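Local coordinates for actin-related protein 8 (Homo sapiens, PDB 4FO0) that binds ATP, hydrolyses it only weakly, does not polymerise, and serves the INO80 chromatin-remodelling complex as an actin-related subunit, at residues I20-R31 with W181-I191. Numbering follows the deposited sequence.
With ATP (adenosine-5'-triphosphate), chain C.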
ATOM      1  N   ILE A  20      -8.714  -5.805 -11.735  1.00 35.55           N
ATOM      2  CA  ILE A  20      -7.516  -6.242 -11.021  1.00 35.35           C
ATOM      3  C   ILE A  20      -6.626  -5.096 -10.553  1.00 36.78           C
ATOM      4  O   ILE A  20      -6.076  -4.334 -11.360  1.00 35.65           O
ATOM      5  CB  ILE A  20      -6.686  -7.193 -11.870  1.00 34.12           C
ATOM      6  CG1 ILE A  20      -7.583  -8.304 -12.417  1.00 39.58           C
ATOM      7  CG2 ILE A  20      -5.519  -7.761 -11.050  1.00 29.93           C
ATOM      8  CD1 ILE A  20      -6.883  -9.231 -13.390  1.00 41.61           C
ATOM      9  N   HIS A  21      -6.490  -4.982  -9.239  1.00 30.95           N
ATOM     10  CA  HIS A  21      -5.641  -3.955  -8.660  1.00 30.18           C
ATOM     11  C   HIS A  21      -4.563  -4.588  -7.803  1.00 37.31           C
ATOM     12  O   HIS A  21      -4.782  -4.894  -6.629  1.00 34.85           O
ATOM     13  CB  HIS A  21      -6.455  -3.008  -7.799  1.00 24.09           C
ATOM     14  CG  HIS A  21      -5.691  -1.803  -7.366  1.00 33.99           C
ATOM     15  ND1 HIS A  21      -6.150  -0.940  -6.390  1.00 30.83           N
ATOM     16  CD2 HIS A  21      -4.497  -1.310  -7.775  1.00 35.08           C
ATOM     17  CE1 HIS A  21      -5.272   0.034  -6.224  1.00 38.74           C
ATOM     18  NE2 HIS A  21      -4.258  -0.169  -7.048  1.00 45.76           N
ATOM     19  N   PRO A  22      -3.387  -4.784  -8.391  1.00 35.74           N
ATOM     20  CA  PRO A  22      -2.227  -5.364  -7.702  1.00 34.16           C
ATOM     21  C   PRO A  22      -1.641  -4.366  -6.705  1.00 37.69           C
ATOM     22  O   PRO A  22      -1.789  -3.163  -6.880  1.00 31.29           O
ATOM     23  CB  PRO A  22      -1.226  -5.596  -8.836  1.00 36.17           C
ATOM     24  CG  PRO A  22      -1.976  -5.293 -10.125  1.00 33.49           C
ATOM     25  CD  PRO A  22      -3.067  -4.358  -9.760  1.00 36.29           C
ATOM     26  N   GLY A  23      -0.995  -4.874  -5.664  1.00 37.00           N
ATOM     27  CA  GLY A  23      -0.300  -4.045  -4.691  1.00 33.16           C
ATOM     28  C   GLY A  23       0.930  -4.786  -4.184  1.00 32.96           C
ATOM     29  O   GLY A  23       1.058  -6.006  -4.367  1.00 35.59           O
ATOM     30  N   SER A  24       1.845  -4.067  -3.552  1.00 31.21           N
ATOM     31  CA  SER A  24       3.021  -4.701  -2.964  1.00 26.89           C
ATOM     32  C   SER A  24       2.607  -5.780  -1.961  1.00 32.58           C
ATOM     33  O   SER A  24       3.215  -6.846  -1.883  1.00 27.71           O
ATOM     34  CB  SER A  24       3.889  -3.661  -2.254  1.00 26.36           C
ATOM     35  OG  SER A  24       4.278  -2.642  -3.155  1.00 37.99           O
ATOM     36  N   THR A  25       1.557  -5.504  -1.196  1.00 36.75           N
ATOM     37  CA  THR A  25       1.161  -6.410  -0.133  1.00 31.37           C
ATOM     38  C   THR A  25      -0.222  -7.019  -0.357  1.00 40.51           C
ATOM     39  O   THR A  25      -0.468  -8.173   0.008  1.00 33.36           O
ATOM     40  CB  THR A  25       1.321  -5.736   1.252  1.00 31.75           C
ATOM     41  OG1 THR A  25       2.714  -5.698   1.565  1.00 49.16           O
ATOM     42  CG2 THR A  25       0.630  -6.517   2.353  1.00 40.21           C
ATOM     43  N   THR A  26      -1.124  -6.276  -0.980  1.00 26.74           N
ATOM     44  CA  THR A  26      -2.462  -6.822  -1.195  1.00 27.05           C
ATOM     45  C   THR A  26      -2.910  -6.738  -2.639  1.00 36.13           C
ATOM     46  O   THR A  26      -2.868  -5.672  -3.241  1.00 30.69           O
ATOM     47  CB  THR A  26      -3.511  -6.123  -0.332  1.00 35.08           C
ATOM     48  OG1 THR A  26      -3.138  -6.228   1.049  1.00 35.73           O
ATOM     49  CG2 THR A  26      -4.878  -6.766  -0.543  1.00 33.01           C
ATOM     50  N   LEU A  27      -3.320  -7.878  -3.190  1.00 32.69           N
ATOM     51  CA  LEU A  27      -4.033  -7.896  -4.450  1.00 30.36           C
ATOM     52  C   LEU A  27      -5.532  -7.637  -4.199  1.00 31.59           C
ATOM     53  O   LEU A  27      -6.151  -8.220  -3.306  1.00 39.75           O
ATOM     54  CB  LEU A  27      -3.840  -9.242  -5.145  1.00 36.13           C
ATOM     55  CG  LEU A  27      -4.805  -9.505  -6.312  1.00 41.20           C
ATOM     56  CD1 LEU A  27      -4.601  -8.508  -7.456  1.00 27.86           C
ATOM     57  CD2 LEU A  27      -4.655 -10.932  -6.810  1.00 37.75           C
ATOM     58  N   ARG A  28      -6.113  -6.736  -4.960  1.00 30.81           N
ATOM     59  CA  ARG A  28      -7.553  -6.534  -4.864  1.00 36.08           C
ATOM     60  C   ARG A  28      -8.164  -6.909  -6.198  1.00 37.83           C
ATOM     61  O   ARG A  28      -7.805  -6.360  -7.249  1.00 31.86           O
ATOM     62  CB  ARG A  28      -7.896  -5.109  -4.396  1.00 26.93           C
ATOM     63  CG  ARG A  28      -7.876  -5.038  -2.872  1.00 39.23           C
ATOM     64  CD  ARG A  28      -7.756  -3.649  -2.297  1.00 39.62           C
ATOM     65  NE  ARG A  28      -6.367  -3.223  -2.173  1.00 54.73           N
ATOM     66  CZ  ARG A  28      -5.689  -3.120  -1.029  1.00 43.58           C
ATOM     67  NH1 ARG A  28      -6.254  -3.411   0.138  1.00 17.14           N
ATOM     68  NH2 ARG A  28      -4.428  -2.706  -1.057  1.00 47.24           N
ATOM     69  N   ILE A  29      -9.046  -7.897  -6.164  1.00 37.58           N
ATOM     70  CA  ILE A  29      -9.546  -8.472  -7.406  1.00 39.41           C
ATOM     71  C   ILE A  29     -11.019  -8.875  -7.284  1.00 44.01           C
ATOM     72  O   ILE A  29     -11.456  -9.331  -6.226  1.00 42.97           O
ATOM     73  CB  ILE A  29      -8.668  -9.669  -7.827  1.00 36.15           C
ATOM     74  CG1 ILE A  29      -9.112 -10.229  -9.169  1.00 41.26           C
ATOM     75  CG2 ILE A  29      -8.682 -10.770  -6.761  1.00 37.61           C
ATOM     76  CD1 ILE A  29      -8.110 -11.186  -9.770  1.00 32.06           C
ATOM     77  N   GLY A  30     -11.788  -8.683  -8.354  1.00 42.57           N
ATOM     78  CA  GLY A  30     -13.203  -9.028  -8.336  1.00 43.40           C
ATOM     79  C   GLY A  30     -13.911  -8.716  -9.636  1.00 32.98           C
ATOM     80  O   GLY A  30     -13.323  -8.110 -10.532  1.00 36.15           O
ATOM     81  N   ARG A  31     -15.167  -9.142  -9.753  1.00 41.41           N
ATOM     82  CA  ARG A  31     -16.008  -8.743 -10.886  1.00 28.42           C
ATOM     83  C   ARG A  31     -16.393  -7.281 -10.729  1.00 43.12           C
ATOM     84  O   ARG A  31     -16.581  -6.787  -9.606  1.00 42.51           O
ATOM     85  CB  ARG A  31     -17.293  -9.562 -10.935  1.00 46.21           C
ATOM     86  CG  ARG A  31     -17.114 -11.042 -11.089  1.00 43.66           C
ATOM     87  CD  ARG A  31     -18.424 -11.745 -10.839  1.00 42.79           C
ATOM     88  NE  ARG A  31     -18.233 -13.180 -10.626  1.00 45.47           N
ATOM     89  CZ  ARG A  31     -18.364 -14.105 -11.573  1.00 49.39           C
ATOM     90  NH1 ARG A  31     -18.683 -13.757 -12.819  1.00 42.53           N
ATOM     91  NH2 ARG A  31     -18.171 -15.384 -11.277  1.00 50.98           N
ATOM     92  N   TRP A 181      -2.694 -14.755  -9.336  1.00 27.50           N
ATOM     93  CA  TRP A 181      -3.924 -14.222  -9.899  1.00 30.35           C
ATOM     94  C   TRP A 181      -4.892 -15.312 -10.319  1.00 42.92           C
ATOM     95  O   TRP A 181      -6.088 -15.190 -10.102  1.00 40.14           O
ATOM     96  CB  TRP A 181      -3.650 -13.274 -11.070  1.00 31.51           C
ATOM     97  CG  TRP A 181      -2.956 -12.041 -10.634  1.00 31.21           C
ATOM     98  CD1 TRP A 181      -2.473 -11.782  -9.383  1.00 34.97           C
ATOM     99  CD2 TRP A 181      -2.639 -10.894 -11.433  1.00 32.61           C
ATOM    100  NE1 TRP A 181      -1.880 -10.550  -9.352  1.00 33.95           N
ATOM    101  CE2 TRP A 181      -1.961  -9.983 -10.597  1.00 35.25           C
ATOM    102  CE3 TRP A 181      -2.853 -10.553 -12.771  1.00 33.91           C
ATOM    103  CZ2 TRP A 181      -1.503  -8.746 -11.056  1.00 33.02           C
ATOM    104  CZ3 TRP A 181      -2.406  -9.326 -13.223  1.00 31.61           C
ATOM    105  CH2 TRP A 181      -1.734  -8.436 -12.370  1.00 30.77           C
ATOM    106  N   SER A 182      -4.380 -16.380 -10.916  1.00 45.70           N
ATOM    107  CA  SER A 182      -5.250 -17.463 -11.341  1.00 36.29           C
ATOM    108  C   SER A 182      -5.905 -18.149 -10.148  1.00 45.05           C
ATOM    109  O   SER A 182      -7.111 -18.396 -10.150  1.00 52.20           O
ATOM    110  CB  SER A 182      -4.469 -18.452 -12.180  1.00 31.51           C
ATOM    111  OG  SER A 182      -3.811 -17.742 -13.212  1.00 48.27           O
ATOM    112  N   HIS A 183      -5.114 -18.442  -9.126  1.00 41.96           N
ATOM    113  CA  HIS A 183      -5.642 -19.019  -7.893  1.00 37.03           C
ATOM    114  C   HIS A 183      -6.797 -18.188  -7.319  1.00 40.26           C
ATOM    115  O   HIS A 183      -7.793 -18.736  -6.855  1.00 43.82           O
ATOM    116  CB  HIS A 183      -4.520 -19.173  -6.856  1.00 34.35           C
ATOM    117  CG  HIS A 183      -4.990 -19.640  -5.516  1.00 42.72           C
ATOM    118  ND1 HIS A 183      -5.253 -20.965  -5.239  1.00 48.01           N
ATOM    119  CD2 HIS A 183      -5.255 -18.956  -4.375  1.00 48.48           C
ATOM    120  CE1 HIS A 183      -5.654 -21.077  -3.983  1.00 48.81           C
ATOM    121  NE2 HIS A 183      -5.662 -19.873  -3.436  1.00 53.29           N
ATOM    122  N   ALA A 184      -6.670 -16.866  -7.352  1.00 36.53           N
ATOM    123  CA  ALA A 184      -7.678 -16.008  -6.732  1.00 41.88           C
ATOM    124  C   ALA A 184      -8.983 -16.048  -7.514  1.00 47.08           C
ATOM    125  O   ALA A 184     -10.071 -16.066  -6.943  1.00 46.80           O
ATOM    126  CB  ALA A 184      -7.181 -14.604  -6.633  1.00 30.67           C
ATOM    127  N   ILE A 185      -8.861 -16.063  -8.829  1.00 38.00           N
ATOM    128  CA  ILE A 185     -10.017 -16.190  -9.695  1.00 41.92           C
ATOM    129  C   ILE A 185     -10.787 -17.509  -9.516  1.00 42.56           C
ATOM    130  O   ILE A 185     -12.006 -17.483  -9.442  1.00 47.07           O
ATOM    131  CB  ILE A 185      -9.626 -15.962 -11.155  1.00 38.27           C
ATOM    132  CG1 ILE A 185      -9.250 -14.496 -11.343  1.00 31.10           C
ATOM    133  CG2 ILE A 185     -10.769 -16.306 -12.077  1.00 44.28           C
ATOM    134  CD1 ILE A 185      -8.285 -14.284 -12.455  1.00 33.67           C
ATOM    135  N   GLN A 186     -10.095 -18.647  -9.425  1.00 46.86           N
ATOM    136  CA  GLN A 186     -10.800 -19.920  -9.241  1.00 49.07           C
ATOM    137  C   GLN A 186     -11.396 -20.018  -7.846  1.00 52.46           C
ATOM    138  O   GLN A 186     -12.506 -20.517  -7.673  1.00 59.64           O
ATOM    139  CB  GLN A 186      -9.898 -21.144  -9.407  1.00 42.48           C
ATOM    140  CG  GLN A 186      -8.714 -21.040 -10.327  1.00 78.45           C
ATOM    141  CD  GLN A 186      -7.735 -22.194 -10.085  1.00104.30           C
ATOM    142  OE1 GLN A 186      -6.592 -22.179 -10.559  1.00 87.45           O
ATOM    143  NE2 GLN A 186      -8.186 -23.198  -9.328  1.00 94.16           N
ATOM    144  N   LYS A 187     -10.643 -19.561  -6.853  1.00 38.29           N
ATOM    145  CA  LYS A 187     -10.992 -19.790  -5.454  1.00 35.97           C
ATOM    146  C   LYS A 187     -11.961 -18.780  -4.850  1.00 45.86           C
ATOM    147  O   LYS A 187     -12.832 -19.148  -4.068  1.00 60.01           O
ATOM    148  CB  LYS A 187      -9.730 -19.858  -4.599  1.00 54.99           C
ATOM    149  CG  LYS A 187      -9.995 -20.093  -3.124  1.00 64.96           C
ATOM    150  CD  LYS A 187      -9.450 -21.448  -2.685  1.00 82.04           C
ATOM    151  CE  LYS A 187      -9.192 -21.481  -1.189  1.00 71.29           C
ATOM    152  NZ  LYS A 187      -8.351 -20.318  -0.781  1.00 75.93           N
ATOM    153  N   TYR A 188     -11.817 -17.509  -5.197  1.00 48.05           N
ATOM    154  CA  TYR A 188     -12.635 -16.486  -4.551  1.00 47.52           C
ATOM    155  C   TYR A 188     -13.733 -15.972  -5.462  1.00 49.76           C
ATOM    156  O   TYR A 188     -14.835 -15.676  -5.010  1.00 57.97           O
ATOM    157  CB  TYR A 188     -11.761 -15.353  -4.004  1.00 43.26           C
ATOM    158  CG  TYR A 188     -10.756 -15.868  -3.004  1.00 52.21           C
ATOM    159  CD1 TYR A 188      -9.528 -16.356  -3.419  1.00 60.54           C
ATOM    160  CD2 TYR A 188     -11.052 -15.909  -1.648  1.00 61.37           C
ATOM    161  CE1 TYR A 188      -8.614 -16.852  -2.516  1.00 64.56           C
ATOM    162  CE2 TYR A 188     -10.144 -16.406  -0.734  1.00 67.87           C
ATOM    163  CZ  TYR A 188      -8.925 -16.876  -1.175  1.00 68.35           C
ATOM    164  OH  TYR A 188      -8.010 -17.377  -0.277  1.00 63.59           O
ATOM    165  N   LEU A 189     -13.443 -15.889  -6.749  1.00 44.75           N
ATOM    166  CA  LEU A 189     -14.447 -15.450  -7.691  1.00 47.43           C
ATOM    167  C   LEU A 189     -15.173 -16.690  -8.170  1.00 59.90           C
ATOM    168  O   LEU A 189     -16.203 -16.609  -8.833  1.00 59.06           O
ATOM    169  CB  LEU A 189     -13.794 -14.727  -8.867  1.00 47.89           C
ATOM    170  CG  LEU A 189     -12.785 -13.617  -8.536  1.00 53.84           C
ATOM    171  CD1 LEU A 189     -12.651 -12.677  -9.724  1.00 44.11           C
ATOM    172  CD2 LEU A 189     -13.151 -12.836  -7.272  1.00 41.21           C
ATOM    173  N   GLU A 190     -14.613 -17.845  -7.829  1.00 58.98           N
ATOM    174  CA  GLU A 190     -15.169 -19.114  -8.263  1.00 51.91           C
ATOM    175  C   GLU A 190     -15.433 -19.130  -9.763  1.00 44.77           C
ATOM    176  O   GLU A 190     -16.521 -19.465 -10.216  1.00 55.49           O
ATOM    177  CB  GLU A 190     -16.438 -19.419  -7.480  1.00 54.14           C
ATOM    178  CG  GLU A 190     -16.179 -19.564  -5.990  1.00 62.87           C
ATOM    179  CD  GLU A 190     -17.424 -19.934  -5.210  1.00 79.36           C
ATOM    180  OE1 GLU A 190     -18.509 -19.999  -5.824  1.00 98.30           O
ATOM    181  OE2 GLU A 190     -17.321 -20.157  -3.983  1.00 94.38           O
ATOM    182  N   ILE A 191     -14.415 -18.768 -10.525  1.00 43.00           N
ATOM    183  CA  ILE A 191     -14.495 -18.792 -11.971  1.00 41.89           C
ATOM    184  C   ILE A 191     -13.446 -19.746 -12.498  1.00 55.56           C
ATOM    185  O   ILE A 191     -12.258 -19.510 -12.323  1.00 55.99           O
ATOM    186  CB  ILE A 191     -14.227 -17.406 -12.546  1.00 38.45           C
ATOM    187  CG1 ILE A 191     -15.291 -16.428 -12.050  1.00 43.76           C
ATOM    188  CG2 ILE A 191     -14.180 -17.442 -14.070  1.00 37.42           C
ATOM    189  CD1 ILE A 191     -15.096 -15.037 -12.559  1.00 40.65           C
TER
HETATM  190  PG  ATP C 702       1.545  -0.403  -2.330  1.00 29.81           P
HETATM  191  O1G ATP C 702       0.427   0.513  -2.748  1.00 28.13           O
HETATM  192  O2G ATP C 702       2.030  -1.355  -3.395  1.00 28.00           O
HETATM  193  O3G ATP C 702       2.673   0.255  -1.564  1.00 27.69           O
HETATM  194  PB  ATP C 702      -0.645  -1.923  -1.173  1.00 33.95           P
HETATM  195  O1B ATP C 702      -0.487  -3.366  -0.777  1.00 24.54           O
HETATM  196  O2B ATP C 702      -1.529  -1.466  -2.324  1.00 26.04           O
HETATM  197  O3B ATP C 702       0.861  -1.363  -1.247  1.00 29.89           O
HETATM  198  PA  ATP C 702      -2.526  -0.904   0.716  1.00 33.62           P
HETATM  199  O1A ATP C 702      -3.138  -2.270   0.891  1.00 43.41           O
HETATM  200  O2A ATP C 702      -3.247   0.203  -0.011  1.00 28.33           O
HETATM  201  O3A ATP C 702      -1.046  -1.102   0.148  1.00 36.54           O
HETATM  202  O5' ATP C 702      -2.167  -0.370   2.176  1.00 28.93           O
HETATM  203  C5' ATP C 702      -1.460  -1.249   3.036  1.00 33.24           C
HETATM  204  C4' ATP C 702      -0.989  -0.462   4.234  1.00 33.10           C
HETATM  205  O4' ATP C 702      -2.137   0.092   4.859  1.00 39.66           O
HETATM  206  C3' ATP C 702      -0.299  -1.326   5.276  1.00 42.79           C
HETATM  207  O3' ATP C 702       0.937  -0.716   5.663  1.00 31.07           O
HETATM  208  C2' ATP C 702      -1.261  -1.341   6.437  1.00 31.41           C
HETATM  209  O2' ATP C 702      -0.611  -1.427   7.697  1.00 34.63           O
HETATM  210  C1' ATP C 702      -1.929  -0.000   6.263  1.00 40.96           C
HETATM  211  N9  ATP C 702      -3.166   0.077   7.053  1.00 41.22           N
HETATM  212  C8  ATP C 702      -4.273  -0.655   6.868  1.00 44.05           C
HETATM  213  N7  ATP C 702      -5.217  -0.332   7.784  1.00 39.46           N
HETATM  214  C5  ATP C 702      -4.706   0.625   8.568  1.00 37.12           C
HETATM  215  C6  ATP C 702      -5.173   1.396   9.730  1.00 42.69           C
HETATM  216  N6  ATP C 702      -6.422   1.186  10.220  1.00 43.98           N
HETATM  217  N1  ATP C 702      -4.316   2.305  10.266  1.00 53.57           N
HETATM  218  C2  ATP C 702      -3.078   2.510   9.777  1.00 42.82           C
HETATM  219  N3  ATP C 702      -2.587   1.828   8.720  1.00 45.78           N
HETATM  220  C4  ATP C 702      -3.344   0.893   8.087  1.00 47.12           C
HETATM  221  O   HOH W   1     -17.576 -13.571  -8.291  1.00 56.39           O
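With CG anti to its carbonyl carbon (chi1 -66°), Trp181 swings its indole along the helix flank to the sheet, where Ile20, whose CG2 stands anti to the backbone N, sets that methyl over the six-membered ring. Ile20 CG2 lies 3.9 Å from the centroid of the Trp181 six-membered ring, almost on its normal, a CH-pi contact. Pro22 CG meets Trp181 CZ2 at 3.6 Å and Leu27 CD2 meets Trp181 CD1 at 3.5 Å, both obliquely, while the indole NE1 is hydrogen-bonded to His42 on strand 38-47. Replacing Trp181 by an alanine is likely to leave a gap beside Ile20, Pro22 and Leu27, and His42 without its indole partner. Farther along, Ile29 sends CD1 to Ile185 CG1 (3.8 Å), the two side chains crossing nearly at right angles, and its CG2 packs on Ala184. Leu189 fits CD1 against Gly30 CA at 3.9 Å. At the far end, Ile191 CD1 covers one face of the Arg31 guanidinium, off centre, and Arg31 NH2 makes a weak bond to Leu189 O (3.4 Å, 147°) near the guanidinium plane; NH1 is held by Tyr199 and Asn15 O. The strand 26-31 and helix 181-187 axes approach to 9.2 Å at 42°, packing a helix on the sheet of the actin fold. The turn joining the strands carries ATP contacts: Ser24 N and OG bind O2G, Thr25 N and Thr26 N bind O1B. Mainly apolar packing, with one weak hydrogen bond, thus seats the hairpin on the helix and the residues following it, while polar groups at its turn grip the phosphates.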